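Local coordinates for periplasmic binding protein (Veillonella parvula, PDB 4OVK) that probably captures a solute in the periplasm and delivers it to an ABC transporter, at residues A[280-283]-A[284-287]; A[310-313]-A[314-318]. All blocks are in the same frame, centred on the assembly; numbering follows the deposited sequence. Where two conformers were deposited one is given.

Interaction 1 of 2, residues A[280-283]-A[284-287]; sequences APNV and ETPL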
ATOM      1  N   ALA A 280       2.453  -2.602  -2.128  1.00 33.29           N
ATOM      2  CA  ALA A 280       2.519  -1.614  -3.199  1.00 36.78           C
ATOM      3  C   ALA A 280       2.354  -0.201  -2.612  1.00 35.24           C
ATOM      4  O   ALA A 280       2.021  -0.049  -1.436  1.00 32.45           O
ATOM      5  CB  ALA A 280       1.441  -1.891  -4.242  1.00 40.73           C
ATOM      6  N   PRO A 281       2.580   0.840  -3.430  1.00 37.16           N
ATOM      7  CA  PRO A 281       2.529   2.198  -2.880  1.00 33.95           C
ATOM      8  C   PRO A 281       1.223   2.547  -2.151  1.00 28.17           C
ATOM      9  O   PRO A 281       0.122   2.260  -2.640  1.00 29.51           O
ATOM     10  CB  PRO A 281       2.732   3.088  -4.112  1.00 38.15           C
ATOM     11  CG  PRO A 281       3.454   2.222  -5.092  1.00 38.75           C
ATOM     12  CD  PRO A 281       2.925   0.841  -4.864  1.00 39.48           C
ATOM     13  N   ASN A 282       1.396   3.187  -0.989  1.00 26.60           N
ATOM     14  CA  ASN A 282       0.314   3.592  -0.081  1.00 23.95           C
ATOM     15  C   ASN A 282       0.816   4.642   0.937  1.00 17.03           C
ATOM     16  O   ASN A 282       1.986   5.005   0.947  1.00 16.20           O
ATOM     17  CB  ASN A 282      -0.245   2.360   0.649  1.00 25.29           C
ATOM     18  CG  ASN A 282       0.668   1.860   1.729  1.00 31.16           C
ATOM     19  OD1 ASN A 282       0.500   2.220   2.889  1.00 36.01           O
ATOM     20  ND2 ASN A 282       1.659   1.034   1.356  1.00 32.20           N
ATOM     21  N   VAL A 283      -0.068   5.120   1.798  1.00 15.53           N
ATOM     22  CA  VAL A 283       0.251   6.220   2.707  1.00 17.85           C
ATOM     23  C   VAL A 283       1.298   5.811   3.788  1.00 15.68           C
ATOM     24  O   VAL A 283       2.069   6.627   4.285  1.00 15.82           O
ATOM     25  CB  VAL A 283      -1.059   6.797   3.306  1.00 22.81           C
ATOM     26  CG1 VAL A 283      -1.495   6.053   4.562  1.00 23.96           C
ATOM     27  CG2 VAL A 283      -0.913   8.271   3.575  1.00 25.79           C
ATOM     28  N   GLU A 284       1.349   4.529   4.092  1.00 13.71           N
ATOM     29  CA  GLU A 284       2.273   3.977   5.085  1.00 12.59           C
ATOM     30  C   GLU A 284       3.571   3.383   4.473  1.00 12.28           C
ATOM     31  O   GLU A 284       4.371   2.773   5.179  1.00 14.05           O
ATOM     32  CB  GLU A 284       1.529   2.938   5.913  1.00 11.92           C
ATOM     33  CG  GLU A 284       0.349   3.544   6.665  1.00 12.59           C
ATOM     34  CD  GLU A 284      -0.547   2.542   7.362  1.00 12.57           C
ATOM     35  OE1 GLU A 284      -0.529   1.346   7.020  1.00 16.87           O
ATOM     36  OE2 GLU A 284      -1.328   2.972   8.225  1.00 12.51           O
ATOM     37  N   THR A 285       3.797   3.578   3.182  1.00 13.26           N
ATOM     38  CA  THR A 285       5.005   3.051   2.526  1.00 13.04           C
ATOM     39  C   THR A 285       6.327   3.347   3.265  1.00 13.00           C
ATOM     40  O   THR A 285       7.179   2.457   3.346  1.00 13.70           O
ATOM     41  CB  THR A 285       5.098   3.485   1.055  1.00 16.62           C
ATOM     42  OG1 THR A 285       4.029   2.878   0.319  1.00 17.27           O
ATOM     43  CG2 THR A 285       6.430   3.065   0.431  1.00 18.32           C
ATOM     44  N   PRO A 286       6.500   4.557   3.815  1.00 12.97           N
ATOM     45  CA  PRO A 286       7.746   4.777   4.572  1.00 13.33           C
ATOM     46  C   PRO A 286       7.971   3.793   5.733  1.00 13.03           C
ATOM     47  O   PRO A 286       9.127   3.487   6.070  1.00 12.59           O
ATOM     48  CB  PRO A 286       7.586   6.208   5.099  1.00 14.26           C
ATOM     49  CG  PRO A 286       6.733   6.866   4.098  1.00 16.02           C
ATOM     50  CD  PRO A 286       5.742   5.819   3.652  1.00 14.23           C
ATOM     51  N   LEU A 287       6.889   3.311   6.340  1.00 11.74           N
ATOM     52  CA  LEU A 287       6.993   2.319   7.416  1.00 11.51           C
ATOM     53  C   LEU A 287       7.412   0.949   6.863  1.00 11.71           C
ATOM     54  O   LEU A 287       8.216   0.225   7.469  1.00 13.42           O
ATOM     55  CB  LEU A 287       5.681   2.224   8.198  1.00 10.34           C
ATOM     56  CG  LEU A 287       5.302   3.533   8.897  1.00 12.12           C
ATOM     57  CD1 LEU A 287       3.852   3.510   9.311  1.00 13.92           C
ATOM     58  CD2 LEU A 287       6.206   3.839  10.105  1.00 13.10           C
TER
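N282 and T285 face each other across a type I beta turn, residues 282 to 285, that leads the loop after strand 268-270 into helix 285-296. The backbone N of T285 gives its hydrogen to N282 O at 3.2 Å, closing the turn, while T285 OG1 reaches back to accept the N-H of N282 at 3.0 Å. OG1 can do so because it lies beside its own backbone N (chi1 -66°), pointing back into the turn.

Asparagine suits position 282 because its amide has both an acceptor and a donor to spend. With CG held between N and the carbonyl carbon (chi1 75°), OD1 receives the N-H of E284 at 2.7 Å from above its carbonyl plane. ND2 points the other way and meets A280 O almost head-on, in the amide plane, at 3.0 Å; the two bonds fix the amide's rotation.

E284 is the N-cap residue, yet its extended side chain leaves the turn, OE1 taking W278 NE1 and backbone I275 N, OE2 the Y318 hydroxyl. P286, in the first turn of the helix where the missing N-H costs nothing, lies against helix 150-170. V283 CG1 rests 3.8 Å from E284 CG.

Interaction 2 of 2, residues A[310-313]-A[314-318]; sequences LKQF and YNTFY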
ATOM      1  N   LEU A 310       5.892   3.665  14.015  1.00 11.02           N
ATOM      2  CA  LEU A 310       4.529   3.208  13.715  1.00 10.30           C
ATOM      3  C   LEU A 310       3.531   3.855  14.689  1.00 11.22           C
ATOM      4  O   LEU A 310       2.518   4.396  14.258  1.00 11.95           O
ATOM      5  CB  LEU A 310       4.476   1.677  13.792  1.00 11.23           C
ATOM      6  CG  LEU A 310       3.150   0.982  13.546  1.00 11.91           C
ATOM      7  CD1 LEU A 310       2.678   1.210  12.119  1.00 12.29           C
ATOM      8  CD2 LEU A 310       3.229  -0.499  13.841  1.00 13.99           C
ATOM      9  N   LYS A 311       3.823   3.810  15.996  0.70 10.97           N
ATOM     10  CA  LYS A 311       2.944   4.433  16.984  0.70 11.36           C
ATOM     11  C   LYS A 311       2.784   5.928  16.726  0.70 11.02           C
ATOM     12  O   LYS A 311       1.669   6.461  16.796  0.70 12.88           O
ATOM     13  CB  LYS A 311       3.446   4.207  18.399  0.70 12.53           C
ATOM     14  CG  LYS A 311       3.318   2.754  18.829  0.70 14.64           C
ATOM     15  CD  LYS A 311       4.092   2.468  20.100  0.70 19.31           C
ATOM     16  CE  LYS A 311       3.415   3.092  21.295  0.70 20.93           C
ATOM     17  NZ  LYS A 311       4.007   2.563  22.548  0.70 28.87           N
ATOM     18  N   GLN A 312       3.897   6.596  16.433  1.00 10.61           N
ATOM     19  CA  GLN A 312       3.881   8.030  16.161  1.00 12.37           C
ATOM     20  C   GLN A 312       2.995   8.347  14.960  1.00 13.00           C
ATOM     21  O   GLN A 312       2.196   9.285  15.027  1.00 11.76           O
ATOM     22  CB  GLN A 312       5.289   8.560  15.922  1.00 16.58           C
ATOM     23  CG  GLN A 312       5.357  10.039  15.600  1.00 22.12           C
ATOM     24  CD  GLN A 312       6.756  10.463  15.172  1.00 32.71           C
ATOM     25  OE1 GLN A 312       7.214  10.154  14.064  1.00 44.75           O
ATOM     26  NE2 GLN A 312       7.434  11.172  16.043  1.00 41.13           N
ATOM     27  N   PHE A 313       3.145   7.572  13.890  1.00 11.52           N
ATOM     28  CA  PHE A 313       2.361   7.784  12.664  1.00 10.66           C
ATOM     29  C   PHE A 313       0.850   7.644  12.945  1.00  9.60           C
ATOM     30  O   PHE A 313       0.064   8.531  12.595  1.00  9.43           O
ATOM     31  CB  PHE A 313       2.801   6.808  11.584  1.00 10.87           C
ATOM     32  CG  PHE A 313       2.207   7.092  10.226  1.00 10.99           C
ATOM     33  CD1 PHE A 313       0.931   6.649   9.899  1.00 10.74           C
ATOM     34  CD2 PHE A 313       2.931   7.796   9.279  1.00 10.84           C
ATOM     35  CE1 PHE A 313       0.400   6.892   8.635  1.00 11.81           C
ATOM     36  CE2 PHE A 313       2.397   8.061   8.034  1.00 11.92           C
ATOM     37  CZ  PHE A 313       1.126   7.620   7.721  1.00 13.25           C
ATOM     38  N   TYR A 314       0.453   6.562  13.617  1.00  8.91           N
ATOM     39  CA  TYR A 314      -0.971   6.316  13.922  1.00  9.06           C
ATOM     40  C   TYR A 314      -1.519   7.399  14.851  1.00  9.35           C
ATOM     41  O   TYR A 314      -2.629   7.880  14.675  1.00 10.39           O
ATOM     42  CB  TYR A 314      -1.177   4.894  14.496  1.00  9.85           C
ATOM     43  CG  TYR A 314      -1.323   3.858  13.394  1.00  9.09           C
ATOM     44  CD1 TYR A 314      -0.345   3.715  12.407  1.00  9.10           C
ATOM     45  CD2 TYR A 314      -2.433   3.035  13.327  1.00  9.74           C
ATOM     46  CE1 TYR A 314      -0.497   2.828  11.365  1.00 10.60           C
ATOM     47  CE2 TYR A 314      -2.605   2.140  12.274  1.00 10.98           C
ATOM     48  CZ  TYR A 314      -1.637   2.030  11.304  1.00 10.49           C
ATOM     49  OH  TYR A 314      -1.806   1.161  10.249  1.00 13.70           O
ATOM     50  N   ASN A 315      -0.730   7.799  15.844  1.00  9.51           N
ATOM     51  CA  ASN A 315      -1.155   8.873  16.750  1.00 10.33           C
ATOM     52  C   ASN A 315      -1.323  10.212  16.016  1.00 11.41           C
ATOM     53  O   ASN A 315      -2.329  10.922  16.204  1.00 12.65           O
ATOM     54  CB  ASN A 315      -0.165   9.035  17.918  1.00 10.60           C
ATOM     55  CG  ASN A 315      -0.489  10.244  18.768  1.00 11.20           C
ATOM     56  OD1 ASN A 315       0.037  11.341  18.552  1.00 13.70           O
ATOM     57  ND2 ASN A 315      -1.402  10.065  19.707  1.00 11.69           N
ATOM     58  N   THR A 316      -0.353  10.549  15.176  1.00 11.84           N
ATOM     59  CA  THR A 316      -0.324  11.872  14.518  1.00 12.50           C
ATOM     60  C   THR A 316      -1.427  12.001  13.478  1.00 12.60           C
ATOM     61  O   THR A 316      -2.176  12.995  13.458  1.00 13.33           O
ATOM     62  CB  THR A 316       1.051  12.112  13.865  1.00 13.58           C
ATOM     63  OG1 THR A 316       2.052  12.178  14.886  1.00 15.71           O
ATOM     64  CG2 THR A 316       1.086  13.418  13.062  1.00 16.23           C
ATOM     65  N   PHE A 317      -1.550  10.992  12.641  1.00 11.75           N
ATOM     66  CA  PHE A 317      -2.427  11.088  11.482  1.00 13.06           C
ATOM     67  C   PHE A 317      -3.829  10.515  11.693  1.00 13.18           C
ATOM     68  O   PHE A 317      -4.804  11.019  11.106  1.00 14.64           O
ATOM     69  CB  PHE A 317      -1.728  10.490  10.255  1.00 12.50           C
ATOM     70  CG  PHE A 317      -0.493  11.244   9.861  1.00 13.50           C
ATOM     71  CD1 PHE A 317      -0.578  12.568   9.425  1.00 14.38           C
ATOM     72  CD2 PHE A 317       0.751  10.658   9.945  1.00 13.69           C
ATOM     73  CE1 PHE A 317       0.557  13.278   9.083  1.00 15.92           C
ATOM     74  CE2 PHE A 317       1.892  11.359   9.585  1.00 13.86           C
ATOM     75  CZ  PHE A 317       1.795  12.670   9.144  1.00 15.22           C
ATOM     76  N   TYR A 318      -3.954   9.497  12.538  1.00 11.37           N
ATOM     77  CA  TYR A 318      -5.243   8.833  12.742  1.00 11.70           C
ATOM     78  C   TYR A 318      -5.828   9.084  14.145  1.00 10.79           C
ATOM     79  O   TYR A 318      -6.949   8.663  14.421  1.00 12.74           O
ATOM     80  CB  TYR A 318      -5.128   7.327  12.550  1.00 10.84           C
ATOM     81  CG  TYR A 318      -4.425   6.828  11.311  1.00 10.24           C
ATOM     82  CD1 TYR A 318      -4.455   7.524  10.112  1.00 11.40           C
ATOM     83  CD2 TYR A 318      -3.764   5.612  11.326  1.00 10.99           C
ATOM     84  CE1 TYR A 318      -3.825   7.034   8.980  1.00 11.74           C
ATOM     85  CE2 TYR A 318      -3.142   5.112  10.203  1.00 10.80           C
ATOM     86  CZ  TYR A 318      -3.185   5.821   9.020  1.00 10.74           C
ATOM     87  OH  TYR A 318      -2.564   5.333   7.897  1.00 12.56           O
TER
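Side chains three to five residues apart meet here along one face of helix 306-318, where F313, F317 and Y318 build an aromatic cluster near the helix's C-terminal end. The alpha-helical ladder supports it: F317 N bonds to F313 O at 2.9 Å, and the amides of Y314, N315 and T316 likewise reach the carbonyls four residues earlier. A wider pi-type turn spans 314-318.

F313 is the hub. Its CG lies anti to the backbone N (chi1 -171°), which sends the ring outward from the helix, leaning toward the side of F317 and Y318. F317 presents an edge to one face of it, CD2 standing 3.5 Å above the ring plane over its centre, with the planes at 56°. Toward Y318 the roles are reversed: an edge of F313 is directed at the tyrosine face in an offset edge-to-face pair, planes 81° apart, and CE1 of F313 comes 3.4 Å from Y318 OH. Phenylalanine fits the hub because it offers both a broad face and a C-H edge without bringing a polar group into the cluster. Beyond the helix, F313 also meets Y159 edge-to-face, and F317 packs on A155 and L156 of helix 150-170.

L310 and Y314 run side by side in the same direction, and Y318 CE2 lies 3.5 Å above the plane of the Y314 ring, over its centre. Tyrosine suits 314 and 318, where a ring must pack while its hydroxyl finds a polar partner: Y318 OH bonds to the carboxylate of E284, and Y314 OH makes a weaker bond to it. On the exposed side polar residues take over, N315 bonding through ND2 to N321. L310 CD1 touches Y314 CE1 at 3.6 Å.

How the interactions relate
Interaction 1 is buried near the centre of the chain, whereas interaction 2, about 14 Å away between centres, has an exposed polar side as well as a buried aromatic one. The first starts helix 285-296 and combines one backbone turn bond with side-chain to backbone bonds; the second lies toward the end of the next helix, 306-318, and joins a regular backbone ladder to ring packing. They meet directly: E284 OE2 lies 2.7 Å from Y318 OH, so a carboxylate from the turn is held by that hydroxyl, with a weak second bond from Y314 OH. Packing adds to this, V283 O lying 3.7 Å from F313 CZ. Helix 150-170 touches both, through P286 and through F313 and F317.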